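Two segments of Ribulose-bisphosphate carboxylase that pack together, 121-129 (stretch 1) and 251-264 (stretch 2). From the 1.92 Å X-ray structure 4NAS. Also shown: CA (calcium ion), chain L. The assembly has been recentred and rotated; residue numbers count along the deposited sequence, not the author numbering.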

# COMPACT_ATOMS: atom_id res chain seq x y z
N ARG B 121 -6.65 19.26 8.28
CA ARG B 121 -7.99 19.67 7.83
C ARG B 121 -8.32 19.46 6.34
O ARG B 121 -9.46 19.62 5.94
CB ARG B 121 -8.31 21.11 8.27
CG ARG B 121 -8.49 21.24 9.77
CD ARG B 121 -8.67 22.70 10.17
NE ARG B 121 -8.84 22.86 11.62
CZ ARG B 121 -10.01 23.05 12.22
NH1 ARG B 121 -10.06 23.20 13.54
NH2 ARG B 121 -11.13 23.10 11.51
N GLN B 122 -7.33 19.10 5.53
CA GLN B 122 -7.62 18.80 4.13
C GLN B 122 -8.08 17.35 3.95
O GLN B 122 -8.48 16.94 2.86
CB GLN B 122 -6.37 19.05 3.28
CG GLN B 122 -5.97 20.51 3.17
CD GLN B 122 -4.79 20.67 2.24
OE1 GLN B 122 -4.92 20.48 1.03
NE2 GLN B 122 -3.61 20.95 2.80
N PHE B 123 -8.00 16.56 5.02
CA PHE B 123 -8.45 15.17 4.95
C PHE B 123 -9.86 15.09 5.54
O PHE B 123 -10.22 15.92 6.38
CB PHE B 123 -7.48 14.28 5.72
CG PHE B 123 -6.15 14.11 5.06
CD1 PHE B 123 -6.02 13.37 3.89
CD2 PHE B 123 -5.01 14.68 5.62
CE1 PHE B 123 -4.77 13.21 3.29
CE2 PHE B 123 -3.75 14.51 5.03
CZ PHE B 123 -3.64 13.77 3.86
N PRO B 124 -10.69 14.10 5.11
CA PRO B 124 -12.09 14.11 5.51
C PRO B 124 -12.34 13.78 6.98
O PRO B 124 -13.25 14.36 7.56
CB PRO B 124 -12.72 13.01 4.64
CG PRO B 124 -11.58 12.09 4.34
CD PRO B 124 -10.41 13.02 4.14
N GLY B 125 -11.61 12.84 7.58
CA GLY B 125 -11.99 12.40 8.92
C GLY B 125 -13.29 11.59 8.88
O GLY B 125 -13.94 11.49 7.84
N PRO B 126 -13.66 10.99 10.02
CA PRO B 126 -14.83 10.09 10.05
C PRO B 126 -16.12 10.88 9.79
O PRO B 126 -16.22 12.03 10.22
CB PRO B 126 -14.80 9.55 11.49
CG PRO B 126 -13.33 9.66 11.89
CD PRO B 126 -12.92 10.97 11.30
N LYS B 127 -17.03 10.29 9.03
CA LYS B 127 -18.33 10.90 8.78
C LYS B 127 -19.17 10.78 10.05
O LYS B 127 -19.91 11.70 10.40
CB LYS B 127 -19.02 10.22 7.58
CG LYS B 127 -20.29 10.95 7.09
CD LYS B 127 -20.93 10.31 5.86
CE LYS B 127 -20.17 10.61 4.56
NZ LYS B 127 -19.43 9.44 3.94
N PHE B 128 -19.04 9.66 10.76
CA PHE B 128 -19.87 9.43 11.94
C PHE B 128 -19.13 9.54 13.28
O PHE B 128 -19.64 10.18 14.21
CB PHE B 128 -20.57 8.07 11.83
CG PHE B 128 -21.57 8.01 10.73
CD1 PHE B 128 -22.88 8.44 10.94
CD2 PHE B 128 -21.22 7.56 9.47
CE1 PHE B 128 -23.81 8.40 9.91
CE2 PHE B 128 -22.14 7.52 8.45
CZ PHE B 128 -23.44 7.93 8.67
N GLY B 129 -17.97 8.91 13.37
CA GLY B 129 -17.24 8.82 14.63
C GLY B 129 -17.97 8.02 15.70
O GLY B 129 -18.97 7.37 15.42
N VAL B 251 -10.27 5.20 0.04
CA VAL B 251 -11.16 5.28 1.21
C VAL B 251 -11.55 6.71 1.58
O VAL B 251 -12.69 6.95 1.99
CB VAL B 251 -10.55 4.52 2.43
CG1 VAL B 251 -11.50 4.55 3.63
CG2 VAL B 251 -10.28 3.07 2.02
N ALA B 252 -10.62 7.66 1.41
CA ALA B 252 -10.91 9.07 1.69
C ALA B 252 -12.10 9.61 0.91
O ALA B 252 -12.94 10.35 1.46
CB ALA B 252 -9.68 9.95 1.43
N ASP B 253 -12.19 9.24 -0.36
CA ASP B 253 -13.31 9.72 -1.19
C ASP B 253 -14.65 9.19 -0.69
O ASP B 253 -15.67 9.88 -0.75
CB ASP B 253 -13.12 9.33 -2.67
CG ASP B 253 -12.01 10.13 -3.36
OD1 ASP B 253 -11.51 11.15 -2.81
OD2 ASP B 253 -11.62 9.73 -4.47
N LEU B 254 -14.65 7.95 -0.19
CA LEU B 254 -15.86 7.34 0.39
C LEU B 254 -16.31 8.07 1.65
O LEU B 254 -17.50 8.33 1.87
CB LEU B 254 -15.59 5.89 0.77
CG LEU B 254 -15.55 4.74 -0.24
CD1 LEU B 254 -14.77 5.07 -1.48
CD2 LEU B 254 -14.94 3.51 0.45
N ALA B 255 -15.35 8.36 2.51
CA ALA B 255 -15.64 9.03 3.76
C ALA B 255 -16.09 10.48 3.52
O ALA B 255 -16.85 11.06 4.29
CB ALA B 255 -14.40 8.95 4.67
N ARG B 256 -15.65 11.06 2.41
CA ARG B 256 -16.03 12.43 2.11
C ARG B 256 -17.41 12.56 1.46
O ARG B 256 -18.08 13.57 1.62
CB ARG B 256 -14.98 13.12 1.24
CG ARG B 256 -15.09 14.65 1.27
CD ARG B 256 -14.10 15.31 0.32
NE ARG B 256 -12.72 14.87 0.48
CZ ARG B 256 -11.84 15.42 1.32
NH1 ARG B 256 -12.20 16.42 2.10
NH2 ARG B 256 -10.61 14.95 1.38
N ASP B 257 -17.83 11.53 0.74
CA ASP B 257 -19.07 11.56 -0.04
C ASP B 257 -20.34 11.49 0.85
O ASP B 257 -20.58 10.48 1.51
CB ASP B 257 -19.03 10.39 -1.03
CG ASP B 257 -20.09 10.48 -2.11
OD1 ASP B 257 -21.08 11.23 -1.95
OD2 ASP B 257 -19.91 9.78 -3.12
N PRO B 258 -21.16 12.56 0.84
CA PRO B 258 -22.38 12.62 1.65
C PRO B 258 -23.34 11.48 1.34
O PRO B 258 -24.01 10.96 2.24
CB PRO B 258 -23.00 13.95 1.23
CG PRO B 258 -21.84 14.78 0.80
CD PRO B 258 -20.93 13.81 0.10
N ASP B 259 -23.38 11.07 0.07
CA ASP B 259 -24.25 9.97 -0.35
C ASP B 259 -23.80 8.59 0.14
O ASP B 259 -24.60 7.65 0.14
CB ASP B 259 -24.44 9.95 -1.87
CG ASP B 259 -25.26 11.13 -2.37
OD1 ASP B 259 -26.05 11.70 -1.59
OD2 ASP B 259 -25.10 11.50 -3.56
N VAL B 260 -22.54 8.46 0.54
CA VAL B 260 -22.08 7.25 1.23
C VAL B 260 -22.44 7.42 2.70
O VAL B 260 -21.61 7.74 3.55
CB VAL B 260 -20.58 6.95 1.01
CG1 VAL B 260 -20.20 5.64 1.68
CG2 VAL B 260 -20.28 6.85 -0.47
N ASP B 261 -23.72 7.20 2.97
CA ASP B 261 -24.30 7.59 4.23
C ASP B 261 -24.33 6.42 5.19
O ASP B 261 -25.38 6.00 5.67
CB ASP B 261 -25.70 8.15 3.99
CG ASP B 261 -26.23 8.86 5.19
OD1 ASP B 261 -25.46 9.64 5.79
OD2 ASP B 261 -27.41 8.63 5.54
N VAL B 262 -23.15 5.88 5.48
CA VAL B 262 -23.04 4.68 6.27
C VAL B 262 -21.64 4.67 6.92
O VAL B 262 -20.67 5.14 6.33
CB VAL B 262 -23.19 3.48 5.33
CG1 VAL B 262 -22.27 3.64 4.13
CG2 VAL B 262 -22.91 2.18 6.04
N PRO B 263 -21.53 4.16 8.17
CA PRO B 263 -20.19 4.14 8.79
C PRO B 263 -19.20 3.24 8.05
O PRO B 263 -19.60 2.25 7.42
CB PRO B 263 -20.46 3.57 10.19
CG PRO B 263 -21.89 3.94 10.48
CD PRO B 263 -22.60 3.87 9.15
N ILE B 264 -17.92 3.59 8.12
CA ILE B 264 -16.87 2.75 7.58
C ILE B 264 -16.21 1.88 8.68
O ILE B 264 -15.83 2.37 9.74
CB ILE B 264 -15.80 3.60 6.83
CG1 ILE B 264 -16.44 4.27 5.60
CG2 ILE B 264 -14.56 2.75 6.51
CD1 ILE B 264 -15.58 5.34 4.95
CA CA L . -14.75 16.21 7.48
O HOH W 1 -11.13 18.48 3.89
O HOH W 2 -12.69 17.39 6.75
O HOH W 3 -16.09 12.30 6.50
O HOH W 4 -16.40 14.49 8.64
O HOH W 5 -18.83 7.38 5.58
O HOH W 6 -14.04 16.34 9.87
O HOH W 7 -15.57 18.67 8.69
O HOH W 8 -15.47 15.28 5.50

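Stretch 2 opens as the last turns of a helix, and stretch 1, which has no regular secondary structure, lies against its C-terminal end. The contact buries 557 Å² in total. Val251 does not touch stretch 1. Ala252 does: its CB lies 4.1 Å from Pro124 CG. The proline ring packs against this methyl group and that of Ala255, one turn on, and Pro124 CG is 3.6 Å from Ala252 O. Pro124 is buried there.

Four carbonyls from the helix end and the following turn converge on Lys127 NZ. The CA-to-CB bond of Lys127 points toward stretch 2; the chain is extended through chi1 and chi2 (both t) and turns at chi3 (m). A long side chain ending in an ammonium group suits this cluster. Lys127 NZ makes a weak bond to Leu254 O (3.0 Å). Ala255 places its CB 4.2 Å from Pro124 CG, and Ala255 O takes a second weak bond from Lys127 NZ (3.1 Å). Water 3 also bridges Ala255 O and Gly125 O.

The CA-to-CB bond of Arg256 points sideways, but its end comes nearer stretch 1. Arg256 NH2 donates to Gln122 O at 3.3 Å, near the guanidinium plane, while Pro124 CA lies over one face. Water 1 links Arg256 NH1 to Arg121 O.

Asp257 is the first residue to leave helical geometry. Lys127 NZ donates to Asp257 O at 2.9 Å. Asp257 starts a type I turn to Val260, closed by Val260 N to Asp257 O (3.0 Å). Asp257 OD1 accepts from Asp259 N at 3.1 Å. The turn brings Val260 O round to Lys127 NZ, which donates to it at 2.8 Å.

From Asp261 to Pro263 the chain passes Phe128. Asp261 C lies at the ring edge, 3.9 Å from Phe128 CZ. Phe128 CE2 is 3.3 Å from Val262 C. Pro263 CD lies over one face, 4.1 Å from the Phe128 ring centroid, in a CH-pi contact. The aromatic face offers pi density to the polarised CD hydrogens of the proline, next to its ring nitrogen. Ile264 makes no contact.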